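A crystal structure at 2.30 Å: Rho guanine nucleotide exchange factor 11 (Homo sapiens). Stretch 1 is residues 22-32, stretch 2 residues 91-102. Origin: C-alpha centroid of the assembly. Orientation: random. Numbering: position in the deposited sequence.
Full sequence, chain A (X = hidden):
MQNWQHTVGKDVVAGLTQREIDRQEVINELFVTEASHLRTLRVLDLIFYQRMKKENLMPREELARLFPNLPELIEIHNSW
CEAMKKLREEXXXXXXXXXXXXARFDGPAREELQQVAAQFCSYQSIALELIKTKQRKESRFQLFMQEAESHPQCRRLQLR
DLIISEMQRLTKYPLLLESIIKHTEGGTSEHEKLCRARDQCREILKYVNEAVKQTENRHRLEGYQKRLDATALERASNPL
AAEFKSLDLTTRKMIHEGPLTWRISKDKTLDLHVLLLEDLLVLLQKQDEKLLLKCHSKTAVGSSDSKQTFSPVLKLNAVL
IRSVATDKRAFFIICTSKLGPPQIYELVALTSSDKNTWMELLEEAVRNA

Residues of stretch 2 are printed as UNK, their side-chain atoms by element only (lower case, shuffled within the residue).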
ATOM      1  N   ASP A  22     -21.887 -20.626  -0.345  1.00 41.85           N
ATOM      2  CA  ASP A  22     -20.990 -19.497  -0.486  1.00 44.47           C
ATOM      3  C   ASP A  22     -20.060 -19.380   0.712  1.00 44.23           C
ATOM      4  O   ASP A  22     -18.892 -19.100   0.536  1.00 37.64           O
ATOM      5  CB  ASP A  22     -21.771 -18.193  -0.665  1.00 47.70           C
ATOM      6  CG  ASP A  22     -22.520 -18.143  -1.995  1.00 50.33           C
ATOM      7  OD1 ASP A  22     -22.537 -19.169  -2.706  1.00 48.55           O
ATOM      8  OD2 ASP A  22     -23.127 -17.097  -2.301  1.00 54.92           O
ATOM      9  N   ARG A  23     -20.609 -19.600   1.906  1.00 38.99           N
ATOM     10  CA  ARG A  23     -19.854 -19.700   3.133  1.00 35.83           C
ATOM     11  C   ARG A  23     -18.766 -20.737   3.003  1.00 37.24           C
ATOM     12  O   ARG A  23     -17.603 -20.455   3.319  1.00 41.43           O
ATOM     13  CB  ARG A  23     -20.791 -20.052   4.285  1.00 35.65           C
ATOM     14  CG  ARG A  23     -20.183 -19.897   5.650  1.00 35.80           C
ATOM     15  CD  ARG A  23     -21.108 -20.425   6.731  1.00 37.65           C
ATOM     16  NE  ARG A  23     -20.357 -20.578   7.957  1.00 40.86           N
ATOM     17  CZ  ARG A  23     -19.889 -21.732   8.430  1.00 41.00           C
ATOM     18  NH1 ARG A  23     -19.174 -21.703   9.531  1.00 37.66           N
ATOM     19  NH2 ARG A  23     -20.152 -22.904   7.847  1.00 40.94           N
ATOM     20  N   GLN A  24     -19.101 -21.904   2.462  1.00 38.40           N
ATOM     21  CA  GLN A  24     -18.089 -22.962   2.273  1.00 38.09           C
ATOM     22  C   GLN A  24     -16.995 -22.571   1.299  1.00 38.88           C
ATOM     23  O   GLN A  24     -15.841 -22.968   1.456  1.00 31.18           O
ATOM     24  CB  GLN A  24     -18.710 -24.253   1.783  1.00 36.76           C
ATOM     25  CG  GLN A  24     -19.644 -24.854   2.797  1.00 40.94           C
ATOM     26  CD  GLN A  24     -18.931 -25.216   4.059  1.00 38.15           C
ATOM     27  OE1 GLN A  24     -17.901 -25.838   4.012  1.00 37.52           O
ATOM     28  NE2 GLN A  24     -19.482 -24.823   5.199  1.00 40.56           N
ATOM     29  N   GLU A  25     -17.371 -21.837   0.271  1.00 38.78           N
ATOM     30  CA  GLU A  25     -16.413 -21.458  -0.739  1.00 40.21           C
ATOM     31  C   GLU A  25     -15.358 -20.551  -0.137  1.00 37.07           C
ATOM     32  O   GLU A  25     -14.171 -20.727  -0.386  1.00 37.78           O
ATOM     33  CB  GLU A  25     -17.092 -20.709  -1.884  1.00 39.63           C
ATOM     34  CG  GLU A  25     -17.818 -21.602  -2.867  1.00 47.30           C
ATOM     35  CD  GLU A  25     -16.877 -22.508  -3.629  1.00 50.96           C
ATOM     36  OE1 GLU A  25     -15.661 -22.247  -3.625  1.00 53.06           O
ATOM     37  OE2 GLU A  25     -17.344 -23.490  -4.231  1.00 54.55           O
ATOM     38  N   VAL A  26     -15.808 -19.546   0.597  1.00 32.24           N
ATOM     39  CA  VAL A  26     -14.899 -18.581   1.174  1.00 32.50           C
ATOM     40  C   VAL A  26     -13.965 -19.241   2.204  1.00 30.95           C
ATOM     41  O   VAL A  26     -12.764 -18.937   2.289  1.00 30.52           O
ATOM     42  CB  VAL A  26     -15.640 -17.456   1.883  1.00 32.35           C
ATOM     43  CG1 VAL A  26     -14.636 -16.397   2.296  1.00 34.77           C
ATOM     44  CG2 VAL A  26     -16.648 -16.835   0.960  1.00 35.50           C
ATOM     45  N   ILE A  27     -14.529 -20.146   2.980  1.00 26.48           N
ATOM     46  CA  ILE A  27     -13.753 -20.855   3.954  1.00 30.30           C
ATOM     47  C   ILE A  27     -12.734 -21.708   3.231  1.00 30.20           C
ATOM     48  O   ILE A  27     -11.599 -21.820   3.641  1.00 29.29           O
ATOM     49  CB  ILE A  27     -14.654 -21.707   4.863  1.00 27.77           C
ATOM     50  CG1 ILE A  27     -15.405 -20.791   5.803  1.00 28.21           C
ATOM     51  CG2 ILE A  27     -13.831 -22.688   5.680  1.00 25.31           C
ATOM     52  CD1 ILE A  27     -16.419 -21.506   6.672  1.00 31.21           C
ATOM     53  N   ASN A  28     -13.148 -22.311   2.143  1.00 28.84           N
ATOM     54  CA  ASN A  28     -12.238 -23.089   1.387  1.00 30.37           C
ATOM     55  C   ASN A  28     -11.110 -22.189   0.863  1.00 30.92           C
ATOM     56  O   ASN A  28      -9.967 -22.547   0.981  1.00 32.03           O
ATOM     57  CB  ASN A  28     -12.968 -23.766   0.259  1.00 30.21           C
ATOM     58  CG  ASN A  28     -12.067 -24.623  -0.589  1.00 33.51           C
ATOM     59  OD1 ASN A  28     -11.862 -24.339  -1.781  1.00 38.59           O
ATOM     60  ND2 ASN A  28     -11.557 -25.681  -0.005  1.00 30.73           N
ATOM     61  N   GLU A  29     -11.433 -21.028   0.297  1.00 28.68           N
ATOM     62  CA  GLU A  29     -10.404 -20.137  -0.214  1.00 25.76           C
ATOM     63  C   GLU A  29      -9.396 -19.750   0.885  1.00 25.73           C
ATOM     64  O   GLU A  29      -8.189 -19.781   0.674  1.00 30.98           O
ATOM     65  CB  GLU A  29     -11.013 -18.868  -0.829  1.00 26.08           C
ATOM     66  CG  GLU A  29      -9.957 -18.066  -1.570  1.00 26.48           C
ATOM     67  CD  GLU A  29     -10.382 -16.715  -2.080  1.00 27.27           C
ATOM     68  OE1 GLU A  29     -11.511 -16.248  -1.792  1.00 26.93           O
ATOM     69  OE2 GLU A  29      -9.535 -16.105  -2.775  1.00 28.77           O
ATOM     70  N   LEU A  30      -9.903 -19.408   2.056  1.00 25.50           N
ATOM     71  CA  LEU A  30      -9.064 -19.128   3.183  1.00 25.32           C
ATOM     72  C   LEU A  30      -8.094 -20.246   3.437  1.00 27.82           C
ATOM     73  O   LEU A  30      -6.887 -20.019   3.503  1.00 27.90           O
ATOM     74  CB  LEU A  30      -9.902 -18.887   4.419  1.00 25.38           C
ATOM     75  CG  LEU A  30      -9.119 -18.828   5.715  1.00 29.23           C
ATOM     76  CD1 LEU A  30      -8.264 -17.567   5.768  1.00 28.86           C
ATOM     77  CD2 LEU A  30     -10.077 -18.841   6.886  1.00 32.30           C
ATOM     78  N   PHE A  31      -8.607 -21.466   3.556  1.00 28.13           N
ATOM     79  CA  PHE A  31      -7.748 -22.604   3.801  1.00 28.41           C
ATOM     80  C   PHE A  31      -6.735 -22.810   2.707  1.00 27.11           C
ATOM     81  O   PHE A  31      -5.565 -23.019   2.990  1.00 25.58           O
ATOM     82  CB  PHE A  31      -8.551 -23.891   3.977  1.00 32.92           C
ATOM     83  CG  PHE A  31      -9.353 -23.968   5.270  1.00 32.93           C
ATOM     84  CD1 PHE A  31      -9.405 -22.918   6.162  1.00 34.35           C
ATOM     85  CD2 PHE A  31     -10.108 -25.087   5.542  1.00 33.30           C
ATOM     86  CE1 PHE A  31     -10.147 -23.004   7.325  1.00 36.39           C
ATOM     87  CE2 PHE A  31     -10.842 -25.187   6.700  1.00 34.88           C
ATOM     88  CZ  PHE A  31     -10.861 -24.155   7.599  1.00 36.61           C
ATOM     89  N   VAL A  32      -7.170 -22.775   1.466  1.00 26.05           N
ATOM     90  CA  VAL A  32      -6.292 -23.112   0.361  1.00 26.53           C
ATOM     91  C   VAL A  32      -5.236 -22.026   0.219  1.00 26.34           C
ATOM     92  O   VAL A  32      -4.086 -22.315  -0.022  1.00 24.64           O
ATOM     93  CB  VAL A  32      -7.082 -23.297  -0.945  1.00 29.19           C
ATOM     94  CG1 VAL A  32      -6.149 -23.446  -2.135  1.00 29.48           C
ATOM     95  CG2 VAL A  32      -7.934 -24.551  -0.838  1.00 29.09           C
ATOM     96  N   UNK A  91     -15.198 -33.721   8.160  1.00 70.59           N
ATOM     97  CA  UNK A  91     -16.153 -33.664   7.065  1.00 65.64           C
ATOM     98  C   UNK A  91     -15.998 -32.397   6.264  1.00 66.81           C
ATOM     99  O   UNK A  91     -15.589 -31.371   6.814  1.00 63.00           O
ATOM    100  N   UNK A  92     -16.360 -32.451   4.971  1.00 62.99           N
ATOM    101  CA  UNK A  92     -16.066 -31.394   4.002  1.00 63.63           C
ATOM    102  C   UNK A  92     -16.918 -30.148   4.150  1.00 62.45           C
ATOM    103  O   UNK A  92     -16.658 -29.124   3.488  1.00 68.05           O
ATOM    104  c   UNK A  92     -17.323 -33.147   2.959  1.00 64.34           C
ATOM    105  c   UNK A  92     -16.357 -32.064   2.650  1.00 66.21           C
ATOM    106  c   UNK A  92     -16.975 -33.629   4.333  1.00 62.24           C
ATOM    107  N   UNK A  93     -17.954 -30.237   4.970  1.00 59.51           N
ATOM    108  CA  UNK A  93     -18.749 -29.077   5.260  1.00 56.36           C
ATOM    109  C   UNK A  93     -18.262 -28.538   6.576  1.00 57.94           C
ATOM    110  O   UNK A  93     -18.477 -29.139   7.630  1.00 56.74           O
ATOM    111  c   UNK A  93     -21.022 -28.136   5.667  1.00 59.39           C
ATOM    112  c   UNK A  93     -20.221 -29.413   5.408  1.00 59.60           C
ATOM    113  c   UNK A  93     -20.718 -30.130   4.162  1.00 64.35           C
ATOM    114  c   UNK A  93     -22.188 -30.511   4.253  1.00 68.31           C
ATOM    115  N   UNK A  94     -17.597 -27.399   6.532  1.00 54.12           N
ATOM    116  CA  UNK A  94     -16.986 -26.906   7.745  1.00 50.34           C
ATOM    117  C   UNK A  94     -18.085 -26.218   8.552  1.00 45.85           C
ATOM    118  O   UNK A  94     -18.899 -25.474   8.005  1.00 48.01           O
ATOM    119  c   UNK A  94     -14.573 -26.840   6.903  1.00 49.94           C
ATOM    120  c   UNK A  94     -15.327 -25.262   8.688  1.00 44.03           C
ATOM    121  c   UNK A  94     -14.441 -26.865   5.398  1.00 58.33           C
ATOM    122  c   UNK A  94     -15.759 -26.000   7.437  1.00 48.70           C
ATOM    123  N   UNK A  95     -18.127 -26.494   9.845  1.00 44.50           N
ATOM    124  CA  UNK A  95     -19.187 -25.969  10.683  1.00 56.21           C
ATOM    125  C   UNK A  95     -18.725 -24.664  11.284  1.00 53.34           C
ATOM    126  O   UNK A  95     -18.374 -23.784  10.527  1.00 55.98           O
ATOM    127  c   UNK A  95     -21.565 -27.813  10.307  1.00 83.58           C
ATOM    128  n   UNK A  95     -21.820 -30.042   9.163  1.00 93.80           N
ATOM    129  c   UNK A  95     -20.325 -28.216  11.108  1.00 73.57           C
ATOM    130  c   UNK A  95     -22.478 -29.004  10.013  1.00 95.17           C
ATOM    131  c   UNK A  95     -19.621 -27.005  11.724  1.00 67.24           C
ATOM    132  N   UNK A  96     -18.690 -24.521  12.607  1.00 49.18           N
ATOM    133  CA  UNK A  96     -18.218 -23.272  13.196  1.00 47.04           C
ATOM    134  C   UNK A  96     -16.708 -23.107  12.980  1.00 44.70           C
ATOM    135  O   UNK A  96     -15.929 -24.065  13.020  1.00 31.73           O
ATOM    136  c   UNK A  96     -18.524 -23.107  14.691  1.00 51.79           C
ATOM    137  o   UNK A  96     -21.406 -23.237  15.389  1.00 65.16           O
ATOM    138  c   UNK A  96     -20.728 -24.232  15.057  1.00 63.96           C
ATOM    139  o   UNK A  96     -21.188 -25.200  14.416  1.00 67.38           O
ATOM    140  c   UNK A  96     -19.254 -24.235  15.393  1.00 64.17           C
ATOM    141  N   UNK A  97     -16.304 -21.863  12.779  1.00 35.98           N
ATOM    142  CA  UNK A  97     -14.938 -21.580  12.456  1.00 35.34           C
ATOM    143  C   UNK A  97     -14.383 -20.467  13.309  1.00 33.36           C
ATOM    144  O   UNK A  97     -13.183 -20.230  13.288  1.00 31.61           O
ATOM    145  c   UNK A  97     -15.080 -19.782  10.661  1.00 35.77           C
ATOM    146  c   UNK A  97     -13.532 -21.825  10.435  1.00 42.00           C
ATOM    147  c   UNK A  97     -13.356 -21.575   8.960  1.00 52.36           C
ATOM    148  c   UNK A  97     -14.831 -21.268  10.960  1.00 38.81           C
ATOM    149  N   UNK A  98     -15.224 -19.853  14.140  1.00 28.91           N
ATOM    150  CA  UNK A  98     -14.804 -18.661  14.835  1.00 30.46           C
ATOM    151  C   UNK A  98     -13.682 -18.939  15.832  1.00 28.66           C
ATOM    152  O   UNK A  98     -12.799 -18.116  16.003  1.00 30.36           O
ATOM    153  o   UNK A  98     -16.596 -18.853  16.443  1.00 31.83           O
ATOM    154  c   UNK A  98     -15.982 -17.973  15.537  1.00 30.71           C
ATOM    155  N   UNK A  99     -13.727 -20.074  16.504  1.00 27.03           N
ATOM    156  CA  UNK A  99     -12.718 -20.395  17.472  1.00 30.38           C
ATOM    157  C   UNK A  99     -11.325 -20.585  16.792  1.00 29.00           C
ATOM    158  O   UNK A  99     -10.320 -20.256  17.353  1.00 25.51           O
ATOM    159  c   UNK A  99     -14.236 -21.557  19.200  1.00 40.04           C
ATOM    160  c   UNK A  99     -13.076 -21.695  18.185  1.00 36.11           C
ATOM    161  o   UNK A  99     -14.783 -22.616  19.553  1.00 41.91           O
ATOM    162  o   UNK A  99     -14.567 -20.454  19.672  1.00 39.80           O
ATOM    163  N   UNK A 100     -11.283 -21.247  15.651  1.00 25.29           N
ATOM    164  CA  UNK A 100     -10.071 -21.337  14.897  1.00 28.70           C
ATOM    165  C   UNK A 100      -9.554 -19.929  14.520  1.00 28.72           C
ATOM    166  O   UNK A 100      -8.380 -19.631  14.701  1.00 30.22           O
ATOM    167  c   UNK A 100     -10.318 -22.188  13.666  1.00 30.54           C
ATOM    168  c   UNK A 100      -9.157 -22.446  12.721  1.00 31.41           C
ATOM    169  c   UNK A 100      -7.950 -23.056  13.414  1.00 33.95           C
ATOM    170  c   UNK A 100      -9.639 -23.365  11.636  1.00 30.18           C
ATOM    171  N   UNK A 101     -10.444 -19.027  14.120  1.00 27.31           N
ATOM    172  CA  UNK A 101     -10.034 -17.662  13.817  1.00 25.07           C
ATOM    173  C   UNK A 101      -9.512 -16.946  15.043  1.00 24.35           C
ATOM    174  O   UNK A 101      -8.484 -16.254  14.988  1.00 22.55           O
ATOM    175  s   UNK A 101     -10.677 -17.621  10.590  1.00 28.33           S
ATOM    176  c   UNK A 101     -10.333 -19.344  10.557  1.00 31.16           C
ATOM    177  c   UNK A 101     -11.178 -16.881  13.225  1.00 26.57           C
ATOM    178  c   UNK A 101     -11.806 -17.511  11.979  1.00 28.38           C
ATOM    179  N   UNK A 102     -10.215 -17.074  16.161  1.00 21.94           N
ATOM    180  CA  UNK A 102      -9.730 -16.461  17.383  1.00 22.50           C
ATOM    181  C   UNK A 102      -8.420 -17.082  17.876  1.00 23.05           C
ATOM    182  O   UNK A 102      -7.649 -16.418  18.555  1.00 24.48           O
ATOM    183  c   UNK A 102     -12.102 -15.823  18.210  1.00 25.18           C
ATOM    184  c   UNK A 102     -10.770 -16.523  18.512  1.00 22.99           C
ATOM    185  c   UNK A 102     -13.110 -16.128  19.318  1.00 26.71           C
ATOM    186  c   UNK A 102     -11.921 -14.318  18.072  1.00 23.40           C
TER

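Position 91 has backbone atoms alone, with no side-chain atom modelled. Its phi/psi of 107/152 would jam a CB against the preceding carbonyl O, which by itself calls for glycine: Gly91.

Position 92 carries three carbons that close a ring onto the backbone N, so it is Pro92. Its nearest side-chain atom, CB, is 6.6 Å from Gln24 OE1.

Position 93 has four carbons, forked at the first, one arm two carbons long; the short arm approaches the Gln24 amide. That pattern defines isoleucine, and in Ile93 the short arm, CG2, lies 3.7 Å from Gln24 NE2.

Position 94 repeats the pattern: four carbons, a fork at the first and one two-carbon arm, packed against Ile27, Phe31 and the amide of Gln24. It is Ile94. Its CG1 is 4.1 Å from Phe31 CE2, its CB is 4.2 Å from Ile27 CG2, and chi2 (97°) lies between wells.

Position 95 shows four carbons in a row ending in nitrogen, with CA-to-CB directed away from stretch 1; this is Lys95. The chain is poorly ordered, and the backbone makes the contact: Arg23 NH1 donates to Lys95 O at 2.4 Å and 175°, very short but nearly linear.

Position 96 has three carbons, the third bearing two oxygens, as in glutamate. Glu96 also has CA-to-CB directed away; its nearest side-chain atom, CB, is 5.4 Å from Arg23 NH1.

Position 97 has four carbons, forked at the first with one two-carbon arm, and points toward the helix. In Ile97, CD1 reaches 3.5 Å from Ile27 CG2 and 3.8 Å from Phe31 CZ. The residue occupies the N-cap position.

Position 98, one carbon then one oxygen, is Ser98; position 99, two carbons with two oxygens on the second, is Asp99. Both are out of reach.

Position 100 has four carbons forked at the second and points toward Phe31: Leu100, whose CD2 is 4.3 Å from Phe31 CZ.

Position 101 is an unbranched run of two carbons, sulfur and carbon, its terminal carbon approaching Leu30, hence Met101. CA-to-CB runs sideways, but CE comes within 3.7 Å of Leu30 CD2.

Position 102, four carbons forked at the second, is Leu102, out of reach.

The contact joins polar anchoring to apolar packing. Gln24 brackets one residue: Ile94 N donates to Gln24 OE1 (3.0 Å, 164°), while Gln24 NE2 donates to Ile94 O (2.9 Å, 158°). Arg23 NH2 also donates to Ile94 O (2.9 Å), so this carbonyl accepts from two side chains. Further along the helix, Ile27, Leu30 and Phe31 meet the hydrocarbon groups; the two stretches together bury 455 Å², both sides summed.

Stretch 2 (91-102) GPIIKEISDLML
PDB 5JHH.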